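Local coordinates for protein glycoside hydrolase (Streptococcus pneumoniae serotype 4, PDB 6ORH) that probably hydrolyses alpha-L-fucosidic linkages as a family 29 glycoside hydrolase, binding host-type fucosylated glycans in a TIM-barrel catalytic domain, at residues L83-H88 / P157-A162. The protein carries 2 engineered substitutions. Residues are numbered along the deposited sequence; the frame is centred on the assembly and turned at random.
Sequences LYPTAH and PNYGNA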
loop_
_atom_site.group_PDB
_atom_site.type_symbol
_atom_site.label_atom_id
_atom_site.label_comp_id
_atom_site.label_asym_id
_atom_site.label_seq_id
_atom_site.Cartn_x
_atom_site.Cartn_y
_atom_site.Cartn_z
ATOM N N LEU A 83 24.295 18.238 -24.099
ATOM C CA LEU A 83 24.069 19.576 -23.554
ATOM C C LEU A 83 25.367 20.170 -22.984
ATOM O O LEU A 83 25.340 21.152 -22.232
ATOM C CB LEU A 83 22.962 19.484 -22.490
ATOM C CG LEU A 83 21.603 19.051 -23.049
ATOM C CD1 LEU A 83 20.612 18.886 -21.910
ATOM C CD2 LEU A 83 21.068 20.091 -24.036
ATOM N N TYR A 84 26.502 19.544 -23.323
ATOM C CA TYR A 84 27.815 20.120 -23.047
ATOM C C TYR A 84 28.607 19.973 -24.342
ATOM O O TYR A 84 28.269 19.145 -25.180
ATOM C CB TYR A 84 28.495 19.456 -21.842
ATOM C CG TYR A 84 29.007 18.055 -22.082
ATOM C CD1 TYR A 84 28.162 16.952 -21.982
ATOM C CD2 TYR A 84 30.336 17.821 -22.454
ATOM C CE1 TYR A 84 28.635 15.668 -22.219
ATOM C CE2 TYR A 84 30.815 16.540 -22.700
ATOM C CZ TYR A 84 29.955 15.455 -22.599
ATOM O OH TYR A 84 30.427 14.201 -22.880
ATOM N N PRO A 85 29.660 20.790 -24.566
ATOM C CA PRO A 85 30.434 20.735 -25.811
ATOM C C PRO A 85 31.393 19.556 -25.965
ATOM O O PRO A 85 32.621 19.689 -25.998
ATOM C CB PRO A 85 31.088 22.132 -25.804
ATOM C CG PRO A 85 31.332 22.383 -24.356
ATOM C CD PRO A 85 30.075 21.877 -23.667
ATOM N N THR A 86 30.805 18.368 -26.067
ATOM C CA THR A 86 31.564 17.146 -26.233
ATOM C C THR A 86 32.440 17.218 -27.489
ATOM O O THR A 86 32.066 17.842 -28.484
ATOM C CB THR A 86 30.595 15.956 -26.355
ATOM O OG1 THR A 86 31.316 14.746 -26.545
ATOM C CG2 THR A 86 29.521 16.126 -27.416
ATOM N N ALA A 87 33.569 16.505 -27.423
ATOM C CA ALA A 87 34.444 16.382 -28.580
ATOM C C ALA A 87 33.910 15.333 -29.558
ATOM O O ALA A 87 34.452 15.193 -30.663
ATOM C CB ALA A 87 35.839 16.009 -28.129
ATOM N N HIS A 88 32.876 14.573 -29.164
ATOM C CA HIS A 88 32.653 13.256 -29.761
ATOM C C HIS A 88 31.462 13.191 -30.719
ATOM O O HIS A 88 31.268 12.158 -31.376
ATOM C CB HIS A 88 32.617 12.175 -28.675
ATOM C CG HIS A 88 33.919 12.099 -27.961
ATOM N ND1 HIS A 88 35.109 11.828 -28.626
ATOM C CD2 HIS A 88 34.253 12.332 -26.673
ATOM C CE1 HIS A 88 36.104 11.838 -27.758
ATOM N NE2 HIS A 88 35.608 12.148 -26.569
ATOM N N PRO A 157 37.704 18.487 -13.639
ATOM C CA PRO A 157 37.504 19.056 -12.314
ATOM C C PRO A 157 36.454 20.164 -12.281
ATOM O O PRO A 157 35.982 20.518 -11.204
ATOM C CB PRO A 157 38.908 19.550 -11.891
ATOM C CG PRO A 157 39.646 19.753 -13.207
ATOM C CD PRO A 157 39.082 18.690 -14.140
ATOM N N ASN A 158 36.071 20.698 -13.444
ATOM C CA ASN A 158 35.091 21.771 -13.494
ATOM C C ASN A 158 33.661 21.222 -13.563
ATOM O O ASN A 158 32.705 22.006 -13.609
ATOM C CB ASN A 158 35.310 22.665 -14.706
ATOM C CG ASN A 158 36.704 23.251 -14.710
ATOM O OD1 ASN A 158 37.048 24.002 -13.806
ATOM N ND2 ASN A 158 37.518 22.853 -15.677
ATOM N N TYR A 159 33.528 19.895 -13.655
ATOM C CA TYR A 159 32.193 19.299 -13.642
ATOM C C TYR A 159 31.963 18.592 -12.317
ATOM O O TYR A 159 32.913 18.118 -11.713
ATOM C CB TYR A 159 32.049 18.272 -14.775
ATOM C CG TYR A 159 32.062 18.817 -16.179
ATOM C CD1 TYR A 159 31.622 20.110 -16.473
ATOM C CD2 TYR A 159 32.485 18.002 -17.229
ATOM C CE1 TYR A 159 31.594 20.575 -17.783
ATOM C CE2 TYR A 159 32.463 18.461 -18.543
ATOM C CZ TYR A 159 32.009 19.743 -18.816
ATOM O OH TYR A 159 31.984 20.202 -20.104
ATOM N N GLY A 160 30.702 18.557 -11.853
ATOM C CA GLY A 160 30.418 17.927 -10.578
ATOM C C GLY A 160 30.426 18.970 -9.473
ATOM O O GLY A 160 30.602 20.160 -9.747
ATOM N N ASN A 161 30.280 18.480 -8.245
ATOM C CA ASN A 161 30.419 19.296 -7.049
ATOM C C ASN A 161 31.902 19.264 -6.688
ATOM O O ASN A 161 32.378 18.270 -6.158
ATOM C CB ASN A 161 29.540 18.720 -5.939
ATOM C CG ASN A 161 29.677 19.464 -4.622
ATOM O OD1 ASN A 161 30.281 20.525 -4.591
ATOM N ND2 ASN A 161 29.035 18.973 -3.573
ATOM N N ALA A 162 32.630 20.344 -7.039
ATOM C CA ALA A 162 34.084 20.397 -6.842
ATOM C C ALA A 162 34.754 19.174 -7.457
ATOM O O ALA A 162 35.547 18.503 -6.799
ATOM C CB ALA A 162 34.426 20.553 -5.372
#
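Tyr84 carries CG between its backbone N and carbonyl carbon (chi1 73°), which brings CB and the CD2 side of the ring up to Tyr159 OH, while the phenol end runs on to Glu152. Tyr159 has CG beside its own N and opposite the carbonyl carbon (chi1 -68°), and its long side chain spans most of the gap: Tyr84 CA and Tyr159 CA, the nearest CA pair across the segments, are 10.4 Å apart. The two side chains cross at about a right angle. The touching is done by the hydroxyl of Tyr159: its OH lies 3.7 Å from Tyr84 CD2, oblique to the ring, and 4.0 Å from Tyr84 CB. Pro85 borders the same hydroxyl more loosely, with CD 4.4 Å from Tyr159 OH. No hydrogen bond joins the segments, so this is a small van der Waals contact. Tyr159 OH is hydrogen-bonded to Asp104 OD2, and Tyr84 OH to Glu152 OE1. Those bonds probably help fix the ring ends. Pro85 is the centre of an inverse gamma turn, closed by Thr86 N to Tyr84 O at 2.8 Å. An ST turn follows, with His88 N bonded to Thr86 OG1. The contact lies in the TIM-barrel domain, away from the glycan pocket. It joins the loop between strand 70-74 and helix 105-116 to the loop between helix 139-154 and strand 167-169. Tyr84 also rests on helix 139-154, and Tyr159 on helix 105-116.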